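Local structure of bumblebee peptidoglycan recognition protein SA (Bombus, 5XZ4) at residues A[32-37]-A[101-106]; A[110-115]-A[151-156]. The protein binds bacterial peptidoglycan, preferring the Dap type to the Lys type, and probably serves as a sensor in innate immunity. All coordinates share one frame; numbering follows the deposited sequence.

Contact 1: residues A[32-37]-A[101-106]; sequences PYVIIH and KSVGIG
V103 O is held by two groups of the neighbouring strand. I35 N donates to it at 2.8 Å in a nearly straight bond (169°), and V34 CA makes a CA-H...O contact at 3.4 Å. Both belong to a parallel strand pair in the central mixed sheet of the amidase-like fold of peptidoglycan recognition proteins. The next bonds, I105 N to I35 O and H37 N to I105 O, are 2.9 Å each. At the start of the pair, Y33 N reaches K101 O only weakly. K101 O comes up to the rim of the Y33 ring, level with it and nearest CD2, and the P32 ring sits beside it, CG 3.3 Å away. An alanine in place of P32 lacks CG and CD and would probably leave K101 O and K101 CB without the ring that packs against them. On the face bearing Y33, I35 and H37, I35 CG1 lies alongside S102, 3.5 Å from OG; that hydroxyl is hydrogen-bonded to Y98 O. The face with V34 and I36 is apolar and also packs on V143 of strand 141-145, on the other side of strand 31-38. Here V34 CG1 is anti to the backbone N (chi1 171°) and meets I105 CD1 at 3.6 Å. I36 and I105 run alongside each other in the same direction, their CD1 methyls 4.2 Å apart.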
ATOM      1  N   PRO A  32       5.290   1.312  13.414  1.00 12.11           N
ATOM      2  CA  PRO A  32       4.225   0.733  14.255  1.00 12.52           C
ATOM      3  C   PRO A  32       2.913   0.340  13.571  1.00 12.11           C
ATOM      4  O   PRO A  32       2.187  -0.504  14.089  1.00 12.13           O
ATOM      5  CB  PRO A  32       3.982   1.823  15.311  1.00 13.91           C
ATOM      6  CG  PRO A  32       4.323   3.094  14.585  1.00 14.24           C
ATOM      7  CD  PRO A  32       5.501   2.743  13.730  1.00 13.65           C
ATOM      8  N   TYR A  33       2.626   0.927  12.399  1.00 12.15           N
ATOM      9  CA  TYR A  33       1.340   0.703  11.692  1.00 11.31           C
ATOM     10  C   TYR A  33       1.531   0.332  10.230  1.00  9.33           C
ATOM     11  O   TYR A  33       2.458   0.810   9.575  1.00  9.64           O
ATOM     12  CB  TYR A  33       0.434   1.947  11.743  1.00 12.63           C
ATOM     13  CG  TYR A  33      -0.060   2.300  13.123  1.00 13.21           C
ATOM     14  CD1 TYR A  33      -1.231   1.719  13.634  1.00 14.54           C
ATOM     15  CD2 TYR A  33       0.630   3.231  13.907  1.00 13.93           C
ATOM     16  CE1 TYR A  33      -1.673   2.026  14.936  1.00 15.92           C
ATOM     17  CE2 TYR A  33       0.186   3.573  15.187  1.00 15.76           C
ATOM     18  CZ  TYR A  33      -0.960   2.966  15.691  1.00 17.30           C
ATOM     19  OH  TYR A  33      -1.371   3.293  16.973  1.00 21.43           O
ATOM     20  N   VAL A  34       0.609  -0.491   9.736  1.00  9.16           N
ATOM     21  CA  VAL A  34       0.401  -0.666   8.293  1.00  8.63           C
ATOM     22  C   VAL A  34      -1.040  -0.227   8.031  1.00  8.97           C
ATOM     23  O   VAL A  34      -1.964  -0.713   8.708  1.00  9.37           O
ATOM     24  CB  VAL A  34       0.625  -2.128   7.869  1.00  8.52           C
ATOM     25  CG1 VAL A  34       0.205  -2.370   6.420  1.00  9.62           C
ATOM     26  CG2 VAL A  34       2.079  -2.529   8.038  1.00 10.03           C
ATOM     27  N   ILE A  35      -1.230   0.638   7.007  1.00  8.60           N
ATOM     28  CA  ILE A  35      -2.579   1.071   6.640  1.00  8.11           C
ATOM     29  C   ILE A  35      -2.937   0.410   5.309  1.00  6.84           C
ATOM     30  O   ILE A  35      -2.185   0.520   4.316  1.00  8.01           O
ATOM     31  CB  ILE A  35      -2.715   2.601   6.459  1.00  8.49           C
ATOM     32  CG1 ILE A  35      -1.994   3.408   7.525  1.00  9.67           C
ATOM     33  CG2 ILE A  35      -4.179   2.987   6.336  1.00  8.84           C
ATOM     34  CD1 ILE A  35      -2.511   3.240   8.933  1.00 11.64           C
ATOM     35  N   ILE A  36      -4.071  -0.272   5.268  1.00  7.38           N
ATOM     36  CA  ILE A  36      -4.577  -0.914   4.051  1.00  7.12           C
ATOM     37  C   ILE A  36      -5.553   0.001   3.306  1.00  7.54           C
ATOM     38  O   ILE A  36      -6.504   0.555   3.911  1.00  8.25           O
ATOM     39  CB  ILE A  36      -5.238  -2.289   4.351  1.00  7.34           C
ATOM     40  CG1 ILE A  36      -4.279  -3.215   5.141  1.00  8.12           C
ATOM     41  CG2 ILE A  36      -5.742  -2.952   3.062  1.00  8.78           C
ATOM     42  CD1 ILE A  36      -2.980  -3.574   4.421  1.00  8.67           C
ATOM     43  N   HIS A  37      -5.256   0.204   2.021  1.00  7.77           N
ATOM     44  CA  HIS A  37      -6.069   1.062   1.138  1.00  7.67           C
ATOM     45  C   HIS A  37      -6.510   0.291  -0.094  1.00  7.49           C
ATOM     46  O   HIS A  37      -5.892  -0.724  -0.433  1.00  7.82           O
ATOM     47  CB  HIS A  37      -5.233   2.252   0.631  1.00  8.19           C
ATOM     48  CG  HIS A  37      -5.105   3.381   1.602  1.00  8.41           C
ATOM     49  ND1 HIS A  37      -6.017   4.414   1.648  1.00  8.76           N
ATOM     50  CD2 HIS A  37      -4.170   3.666   2.540  1.00  8.80           C
ATOM     51  CE1 HIS A  37      -5.648   5.284   2.575  1.00  9.71           C
ATOM     52  NE2 HIS A  37      -4.539   4.847   3.142  1.00  9.20           N
ATOM     53  N   LYS A 101       4.061   7.475  10.580  1.00 12.76           N
ATOM     54  CA  LYS A 101       4.121   6.336  11.492  1.00 13.16           C
ATOM     55  C   LYS A 101       3.551   5.051  10.919  1.00 12.07           C
ATOM     56  O   LYS A 101       3.170   4.135  11.649  1.00 11.95           O
ATOM     57  CB  LYS A 101       3.551   6.694  12.882  1.00 15.36           C
ATOM     58  CG  LYS A 101       2.123   7.218  12.892  1.00 15.89           C
ATOM     59  CD  LYS A 101       1.632   7.443  14.318  1.00 18.05           C
ATOM     60  CE  LYS A 101       0.244   8.046  14.306  1.00 19.58           C
ATOM     61  NZ  LYS A 101      -0.161   8.479  15.669  1.00 22.96           N
ATOM     62  N   SER A 102       3.529   4.960   9.588  1.00 11.10           N
ATOM     63  CA  SER A 102       2.975   3.798   8.921  1.00 10.28           C
ATOM     64  C   SER A 102       3.587   3.636   7.554  1.00  9.36           C
ATOM     65  O   SER A 102       4.219   4.566   7.048  1.00 10.31           O
ATOM     66  CB  SER A 102       1.464   3.966   8.771  1.00 10.79           C
ATOM     67  OG  SER A 102       1.143   4.918   7.743  1.00 10.45           O
ATOM     68  N   VAL A 103       3.392   2.451   7.001  1.00  9.61           N
ATOM     69  CA  VAL A 103       3.437   2.264   5.543  1.00  9.16           C
ATOM     70  C   VAL A 103       2.019   2.036   5.060  1.00  9.02           C
ATOM     71  O   VAL A 103       1.207   1.389   5.745  1.00  9.01           O
ATOM     72  CB  VAL A 103       4.410   1.154   5.087  1.00 11.50           C
ATOM     73  CG1 VAL A 103       5.852   1.613   5.230  1.00 13.47           C
ATOM     74  CG2 VAL A 103       4.157  -0.123   5.846  1.00 13.32           C
ATOM     75  N   GLY A 104       1.734   2.584   3.876  1.00  8.24           N
ATOM     76  CA  GLY A 104       0.393   2.500   3.268  1.00  8.00           C
ATOM     77  C   GLY A 104       0.419   1.588   2.057  1.00  7.27           C
ATOM     78  O   GLY A 104       1.195   1.819   1.135  1.00  7.61           O
ATOM     79  N   ILE A 105      -0.385   0.530   2.085  1.00  7.11           N
ATOM     80  CA  ILE A 105      -0.382  -0.502   1.018  1.00  7.75           C
ATOM     81  C   ILE A 105      -1.665  -0.324   0.234  1.00  8.22           C
ATOM     82  O   ILE A 105      -2.764  -0.463   0.770  1.00  9.17           O
ATOM     83  CB  ILE A 105      -0.351  -1.936   1.593  1.00  8.61           C
ATOM     84  CG1 ILE A 105       0.931  -2.181   2.403  1.00  9.82           C
ATOM     85  CG2 ILE A 105      -0.443  -2.959   0.458  1.00  9.14           C
ATOM     86  CD1 ILE A 105       0.982  -3.543   3.107  1.00 10.71           C
ATOM     87  N   GLY A 106      -1.517   0.048  -1.048  1.00  7.85           N
ATOM     88  CA  GLY A 106      -2.694   0.241  -1.933  1.00  8.40           C
ATOM     89  C   GLY A 106      -2.969  -0.988  -2.788  1.00  7.55           C
ATOM     90  O   GLY A 106      -2.174  -1.301  -3.689  1.00  8.17           O
TER

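Contact 2: residues A[110-115]-A[151-156]; sequences NFQEKA and ATMSPG
The side chains of Q112 and M153 cross obliquely where the loop after strand 102-107 packs on the loop after strand 141-145. They meet at the N-terminus of helix 157-163, with G156 at the N-cap. M153 is bent at chi2 and chi3, which brings its methyl round to the end of the Q112 amide. CE stands beyond that end and to one side of the amide plane. It is almost evenly spaced from the two amide tips, 3.5 Å from Q112 NE2 and 3.6 Å from Q112 OE1. M153 also touches a crystal neighbour, which may influence its conformation. In Q112, CG anti to the backbone N (chi1 -179°) carries the chain out from its own loop, and the bend at chi2 brings OE1 to S157 N, from which it accepts. OE1 also accepts from a water at 2.9 Å. The same water donates to M153 O, which also receives G156 N within its own loop. The water thus bridges the two loops. F111 is oriented differently. Its CB faces P155 O, but CG is anti to the carbonyl carbon, and the ring turns from 151-156 and touches L159 of the helix. K114 O lies at the ring edge, in plane. Two local turns shape the loops: an Asx turn from N110 OD1 to Q112 N, and an ST turn from T152 OG1 to S154 N. The S154-P155 peptide is cis. The backbones meet closely at G156, where a CB would clash with F111 C and Q112 N; G156 CA makes a CA-H...O contact with F111 O at 3.5 Å.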
ATOM      1  N   ASN A 110     -11.088  -1.493  -6.938  1.00 12.63           N
ATOM      2  CA  ASN A 110     -12.170  -0.964  -6.112  1.00 12.49           C
ATOM      3  C   ASN A 110     -12.797  -2.165  -5.399  1.00 12.91           C
ATOM      4  O   ASN A 110     -13.456  -3.002  -6.010  1.00 14.63           O
ATOM      5  CB  ASN A 110     -13.204  -0.224  -6.985  1.00 14.76           C
ATOM      6  CG  ASN A 110     -14.231   0.530  -6.160  1.00 18.00           C
ATOM      7  OD1 ASN A 110     -14.541   0.149  -5.047  1.00 16.64           O
ATOM      8  ND2 ASN A 110     -14.775   1.608  -6.721  1.00 22.43           N
ATOM      9  N   PHE A 111     -12.566  -2.244  -4.093  1.00 12.97           N
ATOM     10  CA  PHE A 111     -13.018  -3.384  -3.289  1.00 13.48           C
ATOM     11  C   PHE A 111     -14.180  -3.072  -2.339  1.00 15.27           C
ATOM     12  O   PHE A 111     -14.333  -3.715  -1.303  1.00 16.21           O
ATOM     13  CB  PHE A 111     -11.797  -4.083  -2.633  1.00 11.72           C
ATOM     14  CG  PHE A 111     -10.782  -4.507  -3.658  1.00 10.67           C
ATOM     15  CD1 PHE A 111     -11.080  -5.543  -4.543  1.00 11.22           C
ATOM     16  CD2 PHE A 111      -9.584  -3.807  -3.815  1.00 10.64           C
ATOM     17  CE1 PHE A 111     -10.190  -5.904  -5.556  1.00 11.21           C
ATOM     18  CE2 PHE A 111      -8.685  -4.166  -4.837  1.00 10.56           C
ATOM     19  CZ  PHE A 111      -8.992  -5.215  -5.700  1.00 10.70           C
ATOM     20  N   GLN A 112     -15.013  -2.104  -2.747  1.00 16.41           N
ATOM     21  CA  GLN A 112     -16.244  -1.752  -2.025  1.00 19.88           C
ATOM     22  C   GLN A 112     -17.291  -2.862  -2.124  1.00 21.07           C
ATOM     23  O   GLN A 112     -17.942  -3.195  -1.138  1.00 22.94           O
ATOM     24  CB  GLN A 112     -16.803  -0.403  -2.522  1.00 20.85           C
ATOM     25  CG  GLN A 112     -18.083   0.086  -1.816  1.00 22.63           C
ATOM     26  CD  GLN A 112     -17.983   0.205  -0.289  1.00 20.20           C
ATOM     27  OE1 GLN A 112     -16.886   0.439   0.252  1.00 22.71           O
ATOM     28  NE2 GLN A 112     -19.092   0.060   0.387  1.00 19.51           N
ATOM     29  N   GLU A 113     -17.416  -3.441  -3.316  1.00 23.29           N
ATOM     30  CA  GLU A 113     -18.490  -4.385  -3.639  1.00 26.80           C
ATOM     31  C   GLU A 113     -17.949  -5.771  -3.980  1.00 28.10           C
ATOM     32  O   GLU A 113     -18.659  -6.769  -3.838  1.00 36.30           O
ATOM     33  CB  GLU A 113     -19.320  -3.860  -4.815  1.00 30.12           C
ATOM     34  CG  GLU A 113     -20.031  -2.539  -4.558  1.00 32.73           C
ATOM     35  CD  GLU A 113     -21.486  -2.717  -4.188  1.00 40.35           C
ATOM     36  OE1 GLU A 113     -21.788  -3.465  -3.230  1.00 44.75           O
ATOM     37  OE2 GLU A 113     -22.331  -2.093  -4.859  1.00 46.29           O
ATOM     38  N   LYS A 114     -16.707  -5.822  -4.463  1.00 23.24           N
ATOM     39  CA  LYS A 114     -16.045  -7.100  -4.748  1.00 23.04           C
ATOM     40  C   LYS A 114     -14.826  -7.355  -3.869  1.00 19.89           C
ATOM     41  O   LYS A 114     -14.160  -6.418  -3.398  1.00 17.83           O
ATOM     42  CB  LYS A 114     -15.685  -7.257  -6.230  1.00 26.20           C
ATOM     43  CG  LYS A 114     -14.910  -6.114  -6.860  1.00 27.11           C
ATOM     44  CD  LYS A 114     -14.947  -6.196  -8.388  1.00 30.18           C
ATOM     45  CE  LYS A 114     -16.252  -5.693  -8.978  1.00 31.18           C
ATOM     46  NZ  LYS A 114     -16.365  -5.922 -10.447  1.00 37.02           N
ATOM     47  N   ALA A 115     -14.550  -8.638  -3.654  1.00 19.62           N
ATOM     48  CA  ALA A 115     -13.401  -9.085  -2.866  1.00 18.60           C
ATOM     49  C   ALA A 115     -12.097  -8.965  -3.643  1.00 15.43           C
ATOM     50  O   ALA A 115     -12.073  -9.115  -4.866  1.00 17.02           O
ATOM     51  CB  ALA A 115     -13.595 -10.525  -2.419  1.00 21.70           C
ATOM     52  N   ALA A 151     -11.682   9.783   7.359  1.00 14.40           N
ATOM     53  CA  ALA A 151     -12.989   9.790   6.697  1.00 16.35           C
ATOM     54  C   ALA A 151     -12.822   9.409   5.237  1.00 15.66           C
ATOM     55  O   ALA A 151     -12.446  10.249   4.400  1.00 15.20           O
ATOM     56  CB  ALA A 151     -13.673  11.148   6.839  1.00 17.44           C
ATOM     57  N   THR A 152     -13.048   8.124   4.954  1.00 13.56           N
ATOM     58  CA  THR A 152     -12.852   7.537   3.631  1.00 14.86           C
ATOM     59  C   THR A 152     -13.605   6.213   3.568  1.00 14.59           C
ATOM     60  O   THR A 152     -13.865   5.591   4.623  1.00 16.12           O
ATOM     61  CB  THR A 152     -11.355   7.286   3.338  1.00 14.08           C
ATOM     62  OG1 THR A 152     -11.223   6.849   1.982  1.00 13.81           O
ATOM     63  CG2 THR A 152     -10.708   6.244   4.311  1.00 14.29           C
ATOM     64  N   MET A 153     -13.945   5.767   2.359  1.00 16.28           N
ATOM     65  CA  MET A 153     -14.443   4.392   2.189  1.00 17.42           C
ATOM     66  C   MET A 153     -13.320   3.357   1.966  1.00 15.49           C
ATOM     67  O   MET A 153     -13.549   2.153   2.101  1.00 16.67           O
ATOM     68  CB  MET A 153     -15.559   4.308   1.131  1.00 22.45           C
ATOM     69  CG  MET A 153     -16.876   4.960   1.583  1.00 27.52           C
ATOM     70  SD  MET A 153     -17.648   4.264   3.072  1.00 33.22           S
ATOM     71  CE  MET A 153     -18.536   2.870   2.385  1.00 32.93           C
ATOM     72  N   SER A 154     -12.103   3.839   1.702  1.00 13.60           N
ATOM     73  CA  SER A 154     -10.913   2.968   1.525  1.00 12.72           C
ATOM     74  C   SER A 154     -10.693   2.100   2.797  1.00 12.37           C
ATOM     75  O   SER A 154     -10.759   2.637   3.924  1.00 12.18           O
ATOM     76  CB  SER A 154      -9.715   3.869   1.240  1.00 11.95           C
ATOM     77  OG  SER A 154      -8.552   3.088   0.982  1.00 11.63           O
ATOM     78  N   PRO A 155     -10.443   0.783   2.680  1.00 11.01           N
ATOM     79  CA  PRO A 155     -10.035   0.048   1.488  1.00 10.91           C
ATOM     80  C   PRO A 155     -11.190  -0.655   0.769  1.00 11.64           C
ATOM     81  O   PRO A 155     -10.955  -1.611   0.018  1.00 11.50           O
ATOM     82  CB  PRO A 155      -9.081  -1.008   2.092  1.00 10.64           C
ATOM     83  CG  PRO A 155      -9.758  -1.358   3.397  1.00 10.35           C
ATOM     84  CD  PRO A 155     -10.214  -0.013   3.907  1.00 11.74           C
ATOM     85  N   GLY A 156     -12.413  -0.188   1.018  1.00 12.90           N
ATOM     86  CA  GLY A 156     -13.627  -0.815   0.509  1.00 13.95           C
ATOM     87  C   GLY A 156     -14.167  -1.821   1.499  1.00 15.29           C
ATOM     88  O   GLY A 156     -13.398  -2.535   2.152  1.00 15.37           O
TER
HETATM   89  O   HOH W   1     -15.888   0.918   2.941  1.00 26.08           O

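Contacts 1 and 2 follow one another along the chain, and their centres are about 15 Å apart. They meet where strand 31-38 ends. H37 of contact 1 bonds through ND1 to S154 OG of contact 2 at 2.9 Å, and its NE2 is hydrogen-bonded to T95 OG1. S154 OG also takes part in a bond with H38 N, and F111 N bonds to H38 ND1, so both loops are tied to this histidine pair. P155 CB packs 3.5 Å from I36 O. In catalytic amidase members of the family, the cysteine before this Pro-Gly pair is a zinc ligand. Serine here is consistent with the absence of zinc-dependent amidase activity.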